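Local coordinates for hydrolase (PDB 6IAH), which probably removes phosphate groups from small organic substrates as a magnesium-binding phosphatase of the haloacid dehalogenase superfamily, at residues A[55-60]-A[103-108]; A[180-185]-A[211-216]. All coordinates share one frame; numbering follows the deposited sequence.

How the interactions relate
The two interactions lie on opposite sides of the chain's centre, about 31 Å apart between their centres, and share no helix. Interaction 1 joins helix 56-68 to helix 100-110 in what is probably the helical cap. Interaction 2 joins the entry of helix 183-189 to the exit of helix 201-213 in the domain with the parallel sheet, at the protein surface. The first is partly buried and mostly aromatic: two phenylalanines meet edge to face, while Ser60 OG is bonded within its own helix and Asp56 to Arg48. The second has one buried residue, Pro182, while its two long basic side chains are exposed, so charge, aliphatic stems and a tyrosine share a surface patch.

Interaction 1. Residues A[55-60]-A[103-108]; sequences DDFKVS and RVFNTF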
loop_
_atom_site.group_PDB
_atom_site.type_symbol
_atom_site.label_atom_id
_atom_site.label_comp_id
_atom_site.label_asym_id
_atom_site.label_seq_id
_atom_site.Cartn_x
_atom_site.Cartn_y
_atom_site.Cartn_z
ATOM N N ASP A 55 5.129 8.319 -3.615
ATOM C CA ASP A 55 5.530 7.131 -2.903
ATOM C C ASP A 55 5.902 7.579 -1.507
ATOM O O ASP A 55 5.939 8.790 -1.255
ATOM C CB ASP A 55 6.646 6.372 -3.619
ATOM C CG ASP A 55 7.846 7.241 -3.970
ATOM O OD1 ASP A 55 8.424 7.893 -3.054
ATOM O OD2 ASP A 55 8.228 7.276 -5.171
ATOM N N ASP A 56 6.173 6.631 -0.630
ATOM C CA ASP A 56 6.576 6.985 0.766
ATOM C C ASP A 56 8.027 7.522 0.870
ATOM O O ASP A 56 8.390 8.044 1.903
ATOM C CB ASP A 56 6.353 5.806 1.685
ATOM C CG ASP A 56 4.890 5.577 2.014
ATOM O OD1 ASP A 56 4.058 6.514 1.929
ATOM O OD2 ASP A 56 4.557 4.441 2.384
ATOM N N PHE A 57 8.866 7.352 -0.159
ATOM C CA PHE A 57 10.170 8.048 -0.230
ATOM C C PHE A 57 9.942 9.579 -0.291
ATOM O O PHE A 57 10.615 10.371 0.358
ATOM C CB PHE A 57 11.009 7.667 -1.487
ATOM C CG PHE A 57 11.071 6.188 -1.795
ATOM C CD1 PHE A 57 11.309 5.261 -0.790
ATOM C CD2 PHE A 57 10.975 5.737 -3.108
ATOM C CE1 PHE A 57 11.390 3.890 -1.061
ATOM C CE2 PHE A 57 11.080 4.378 -3.397
ATOM C CZ PHE A 57 11.290 3.452 -2.378
ATOM N N LYS A 58 8.916 9.971 -1.033
ATOM C CA LYS A 58 8.533 11.373 -1.173
ATOM C C LYS A 58 7.860 11.868 0.084
ATOM O O LYS A 58 8.090 12.981 0.474
ATOM C CB LYS A 58 7.611 11.593 -2.379
ATOM C CG LYS A 58 8.197 11.186 -3.726
ATOM C CD LYS A 58 9.438 11.990 -3.958
ATOM C CE LYS A 58 10.235 11.554 -5.182
ATOM N NZ LYS A 58 9.380 11.333 -6.373
ATOM N N VAL A 59 7.057 11.032 0.704
ATOM C CA VAL A 59 6.430 11.420 1.966
ATOM C C VAL A 59 7.544 11.610 2.991
ATOM O O VAL A 59 7.496 12.581 3.717
ATOM C CB VAL A 59 5.398 10.402 2.505
ATOM C CG1 VAL A 59 4.783 10.880 3.859
ATOM C CG2 VAL A 59 4.237 10.219 1.531
ATOM N N SER A 60 8.533 10.700 3.026
ATOM C CA SER A 60 9.651 10.800 3.979
ATOM C C SER A 60 10.379 12.127 3.751
ATOM O O SER A 60 10.655 12.883 4.702
ATOM C CB SER A 60 10.612 9.610 3.841
ATOM O OG SER A 60 9.989 8.356 4.099
ATOM N N ARG A 103 17.268 4.541 -0.603
ATOM C CA ARG A 103 18.163 3.547 -0.122
ATOM C C ARG A 103 17.913 3.318 1.370
ATOM O O ARG A 103 17.864 2.153 1.835
ATOM C CB ARG A 103 19.628 3.939 -0.391
ATOM C CG ARG A 103 20.539 2.765 -0.264
ATOM C CD ARG A 103 22.005 3.094 -0.140
ATOM N NE ARG A 103 22.775 1.849 -0.037
ATOM C CZ ARG A 103 24.080 1.724 -0.263
ATOM N NH1 ARG A 103 24.819 2.785 -0.578
ATOM N NH2 ARG A 103 24.659 0.520 -0.182
ATOM N N VAL A 104 17.729 4.399 2.107
ATOM C CA VAL A 104 17.498 4.265 3.577
ATOM C C VAL A 104 16.088 3.649 3.842
ATOM O O VAL A 104 15.946 2.724 4.637
ATOM C CB VAL A 104 17.616 5.611 4.273
ATOM C CG1 VAL A 104 17.061 5.543 5.709
ATOM C CG2 VAL A 104 19.060 6.109 4.259
ATOM N N PHE A 105 15.072 4.112 3.120
ATOM C CA PHE A 105 13.732 3.564 3.300
ATOM C C PHE A 105 13.741 2.047 3.055
ATOM O O PHE A 105 13.173 1.264 3.825
ATOM C CB PHE A 105 12.723 4.277 2.393
ATOM C CG PHE A 105 11.281 3.953 2.689
ATOM C CD1 PHE A 105 10.746 2.712 2.361
ATOM C CD2 PHE A 105 10.459 4.873 3.306
ATOM C CE1 PHE A 105 9.417 2.423 2.642
ATOM C CE2 PHE A 105 9.131 4.603 3.548
ATOM C CZ PHE A 105 8.607 3.375 3.217
ATOM N N ASN A 106 14.315 1.628 1.927
ATOM C CA ASN A 106 14.303 0.246 1.589
ATOM C C ASN A 106 15.118 -0.618 2.599
ATOM O O ASN A 106 14.750 -1.773 2.891
ATOM C CB ASN A 106 14.814 0.020 0.148
ATOM C CG ASN A 106 13.780 0.356 -0.918
ATOM O OD1 ASN A 106 12.587 0.395 -0.681
ATOM N ND2 ASN A 106 14.259 0.589 -2.122
ATOM N N THR A 107 16.214 -0.092 3.103
ATOM C CA THR A 107 16.962 -0.729 4.178
ATOM C C THR A 107 16.034 -1.028 5.392
ATOM O O THR A 107 16.036 -2.149 5.895
ATOM C CB THR A 107 18.187 0.136 4.569
ATOM O OG1 THR A 107 19.047 0.266 3.414
ATOM C CG2 THR A 107 18.972 -0.498 5.713
ATOM N N PHE A 108 15.218 -0.053 5.788
ATOM C CA PHE A 108 14.323 -0.190 6.954
ATOM C C PHE A 108 13.128 -1.136 6.628
ATOM O O PHE A 108 12.764 -1.971 7.452
ATOM C CB PHE A 108 13.778 1.159 7.421
ATOM C CG PHE A 108 14.734 1.963 8.230
ATOM C CD1 PHE A 108 15.341 1.426 9.367
ATOM C CD2 PHE A 108 15.012 3.298 7.905
ATOM C CE1 PHE A 108 16.228 2.203 10.124
ATOM C CE2 PHE A 108 15.893 4.057 8.649
ATOM C CZ PHE A 108 16.477 3.527 9.768
#
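Phe57 and Phe105 are the nearest CA pair between segments 55-60 and 103-108, 6.7 Å apart, where the axes of 56-60 and 103-108 pass 10.3 Å from each other, their N-to-C directions at 113°. Their rings form an offset edge-to-face (T-shaped) pair, planes 84° apart and centroids separated by 5.3 Å, in which Phe57 turns its edge to the face of Phe105. Phe57 CD1 also touches Phe105 CB at 3.6 Å. Phe105 CG lies anti to its backbone N (chi1 -169°), and the ring beyond it meets Asp56, Phe57 and Ser60. Asp56 CB packs on Phe105 CE2 at 3.6 Å, and Ser60 OG sits near the ring plane, at the edge, 3.6 Å from Phe105 CD2. That hydroxyl is held by its bond to Asp56 O (2.7 Å from Ser60 OG), a carbonyl that also takes the Ser60 backbone N-H. Asn106 OD1 meets the Phe57 edge at CE1 and CZ, its amide plane nearly perpendicular to the ring. Ahead of the helix, Asp55 is the N-cap and receives Lys58 N on OD1. The Asp56 carboxylate has its salt bridge with Arg48, and its side chain lies about 8 Å from that of the magnesium ligand Asp8. Thr22 and Thr25 of helix 17-32 pack on Phe105. Such helix-on-helix packing is consistent with the helical cap that many haloacid dehalogenase phosphatases insert after the first strand.

Interaction 2. Residues A[180-185]-A[211-216]; sequences PDPRAL and RGKYGD
OD1 of Asp181 is gripped twice by Arg183, through the backbone N at 3.0 Å and through NH1 at 2.8 Å, the latter a salt bridge. The two donors reach this oxygen from opposite faces of the carboxylate plane, and the bond from Arg183 N caps the turn leading into helix 183-189. Asp181 OD1 in turn lies at the edge of the guanidinium, in its plane. In the Rossmann-like core of this hydrolase, helix 201-213 is the connection of the beta-alpha-beta unit between the parallel strands 194-198 and 218-221; its C-terminal end packs here against the entry of the preceding helix. Pro182 is the buried element. Its CG lies 3.9 Å from Lys213 CD, and its CB is 3.9 Å from Tyr214 CE2. The side chains of Tyr214 and Arg183 cross at about a right angle, and Tyr214 OH lies 3.3 Å from Arg183 CG. Lys213 CG lies over the centre of the Tyr214 ring, while Trp186 stacks on the ring and Tyr210 meets it at an inclined angle. An alanine in place of Tyr214 would probably leave Pro182 CB and Arg183 CG without this neighbour, deprive Trp186 of its stacking partner and let the Lys213 stem move more freely. On the exposed side the cationic ends of Arg183 and Lys213 come close, and the Asp181 carboxylate probably offsets part of their repulsion. Lys213 CE lies over one face of the Arg183 guanidinium, toward its rim, and the bend at chi4 (79°) leaves Lys213 NZ 3.6 Å from Arg183 NH2.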
loop_
_atom_site.group_PDB
_atom_site.type_symbol
_atom_site.label_atom_id
_atom_site.label_comp_id
_atom_site.label_asym_id
_atom_site.label_seq_id
_atom_site.Cartn_x
_atom_site.Cartn_y
_atom_site.Cartn_z
ATOM N N PRO A 180 -7.059 3.669 -9.537
ATOM C CA PRO A 180 -8.338 3.063 -9.837
ATOM C C PRO A 180 -8.594 2.924 -11.316
ATOM O O PRO A 180 -9.742 2.960 -11.732
ATOM C CB PRO A 180 -9.312 4.016 -9.183
ATOM C CG PRO A 180 -8.678 5.376 -9.308
ATOM C CD PRO A 180 -7.210 5.113 -9.166
ATOM N N ASP A 181 -7.533 2.747 -12.073
ATOM C CA ASP A 181 -7.636 2.495 -13.522
ATOM C C ASP A 181 -8.330 1.148 -13.769
ATOM O O ASP A 181 -7.793 0.103 -13.451
ATOM C CB ASP A 181 -6.239 2.526 -14.147
ATOM C CG ASP A 181 -6.219 2.248 -15.652
ATOM O OD1 ASP A 181 -7.287 1.988 -16.210
ATOM O OD2 ASP A 181 -5.112 2.257 -16.273
ATOM N N PRO A 182 -9.500 1.168 -14.426
ATOM C CA PRO A 182 -10.237 -0.046 -14.594
ATOM C C PRO A 182 -9.573 -1.074 -15.515
ATOM O O PRO A 182 -9.955 -2.236 -15.477
ATOM C CB PRO A 182 -11.575 0.436 -15.178
ATOM C CG PRO A 182 -11.233 1.680 -15.920
ATOM C CD PRO A 182 -10.181 2.312 -15.073
ATOM N N ARG A 183 -8.590 -0.677 -16.290
ATOM C CA ARG A 183 -7.840 -1.618 -17.158
ATOM C C ARG A 183 -7.097 -2.684 -16.328
ATOM O O ARG A 183 -6.827 -3.749 -16.820
ATOM C CB ARG A 183 -6.809 -0.863 -18.001
ATOM C CG ARG A 183 -7.413 0.141 -18.976
ATOM C CD ARG A 183 -6.379 1.147 -19.502
ATOM N NE ARG A 183 -7.022 2.169 -20.328
ATOM C CZ ARG A 183 -7.751 3.197 -19.884
ATOM N NH1 ARG A 183 -7.941 3.398 -18.572
ATOM N NH2 ARG A 183 -8.299 4.054 -20.769
ATOM N N ALA A 184 -6.770 -2.374 -15.068
ATOM C CA ALA A 184 -6.155 -3.317 -14.139
ATOM C C ALA A 184 -7.033 -4.546 -13.870
ATOM O O ALA A 184 -6.542 -5.674 -13.772
ATOM C CB ALA A 184 -5.823 -2.610 -12.791
ATOM N N LEU A 185 -8.347 -4.311 -13.793
ATOM C CA LEU A 185 -9.274 -5.357 -13.518
ATOM C C LEU A 185 -9.564 -6.072 -14.836
ATOM O O LEU A 185 -9.609 -7.315 -14.882
ATOM C CB LEU A 185 -10.544 -4.791 -12.846
ATOM C CG LEU A 185 -11.557 -5.842 -12.336
ATOM C CD1 LEU A 185 -11.006 -7.012 -11.476
ATOM C CD2 LEU A 185 -12.673 -5.075 -11.594
ATOM N N ARG A 211 -17.275 -0.622 -14.013
ATOM C CA ARG A 211 -18.708 -0.593 -14.373
ATOM C C ARG A 211 -18.962 0.484 -15.410
ATOM O O ARG A 211 -19.705 0.260 -16.353
ATOM C CB ARG A 211 -19.589 -0.337 -13.158
ATOM C CG ARG A 211 -19.747 -1.540 -12.252
ATOM C CD ARG A 211 -20.603 -1.194 -11.067
ATOM N NE ARG A 211 -20.303 -2.059 -9.936
ATOM C CZ ARG A 211 -20.097 -1.662 -8.690
ATOM N NH1 ARG A 211 -20.132 -0.365 -8.345
ATOM N NH2 ARG A 211 -19.870 -2.583 -7.757
ATOM N N GLY A 212 -18.307 1.635 -15.263
ATOM C CA GLY A 212 -18.453 2.700 -16.250
ATOM C C GLY A 212 -17.921 2.330 -17.628
ATOM O O GLY A 212 -18.533 2.644 -18.640
ATOM N N LYS A 213 -16.796 1.635 -17.664
ATOM C CA LYS A 213 -16.078 1.373 -18.925
ATOM C C LYS A 213 -16.373 0.030 -19.552
ATOM O O LYS A 213 -16.478 -0.078 -20.784
ATOM C CB LYS A 213 -14.563 1.492 -18.698
ATOM C CG LYS A 213 -13.745 1.576 -19.983
ATOM C CD LYS A 213 -12.314 1.951 -19.664
ATOM C CE LYS A 213 -11.404 1.716 -20.854
ATOM N NZ LYS A 213 -11.563 2.842 -21.787
ATOM N N TYR A 214 -16.478 -1.006 -18.724
ATOM C CA TYR A 214 -16.486 -2.363 -19.254
ATOM C C TYR A 214 -17.785 -3.061 -19.042
ATOM O O TYR A 214 -18.331 -3.586 -19.991
ATOM C CB TYR A 214 -15.332 -3.169 -18.686
ATOM C CG TYR A 214 -13.978 -2.649 -19.087
ATOM C CD1 TYR A 214 -13.484 -2.842 -20.367
ATOM C CD2 TYR A 214 -13.152 -2.005 -18.143
ATOM C CE1 TYR A 214 -12.238 -2.387 -20.716
ATOM C CE2 TYR A 214 -11.916 -1.547 -18.484
ATOM C CZ TYR A 214 -11.450 -1.755 -19.747
ATOM O OH TYR A 214 -10.212 -1.280 -20.009
ATOM N N GLY A 215 -18.308 -3.019 -17.826
ATOM C CA GLY A 215 -19.455 -3.812 -17.500
ATOM C C GLY A 215 -19.562 -4.177 -16.033
ATOM O O GLY A 215 -18.769 -3.712 -15.214
ATOM N N ASP A 216 -20.498 -5.070 -15.728
ATOM C CA ASP A 216 -20.854 -5.298 -14.364
ATOM C C ASP A 216 -19.784 -6.072 -13.603
ATOM O O ASP A 216 -19.090 -6.924 -14.151
ATOM C CB ASP A 216 -22.156 -6.047 -14.249
ATOM C CG ASP A 216 -22.711 -5.909 -12.897
ATOM O OD1 ASP A 216 -22.280 -4.903 -12.263
ATOM O OD2 ASP A 216 -23.493 -6.788 -12.476
#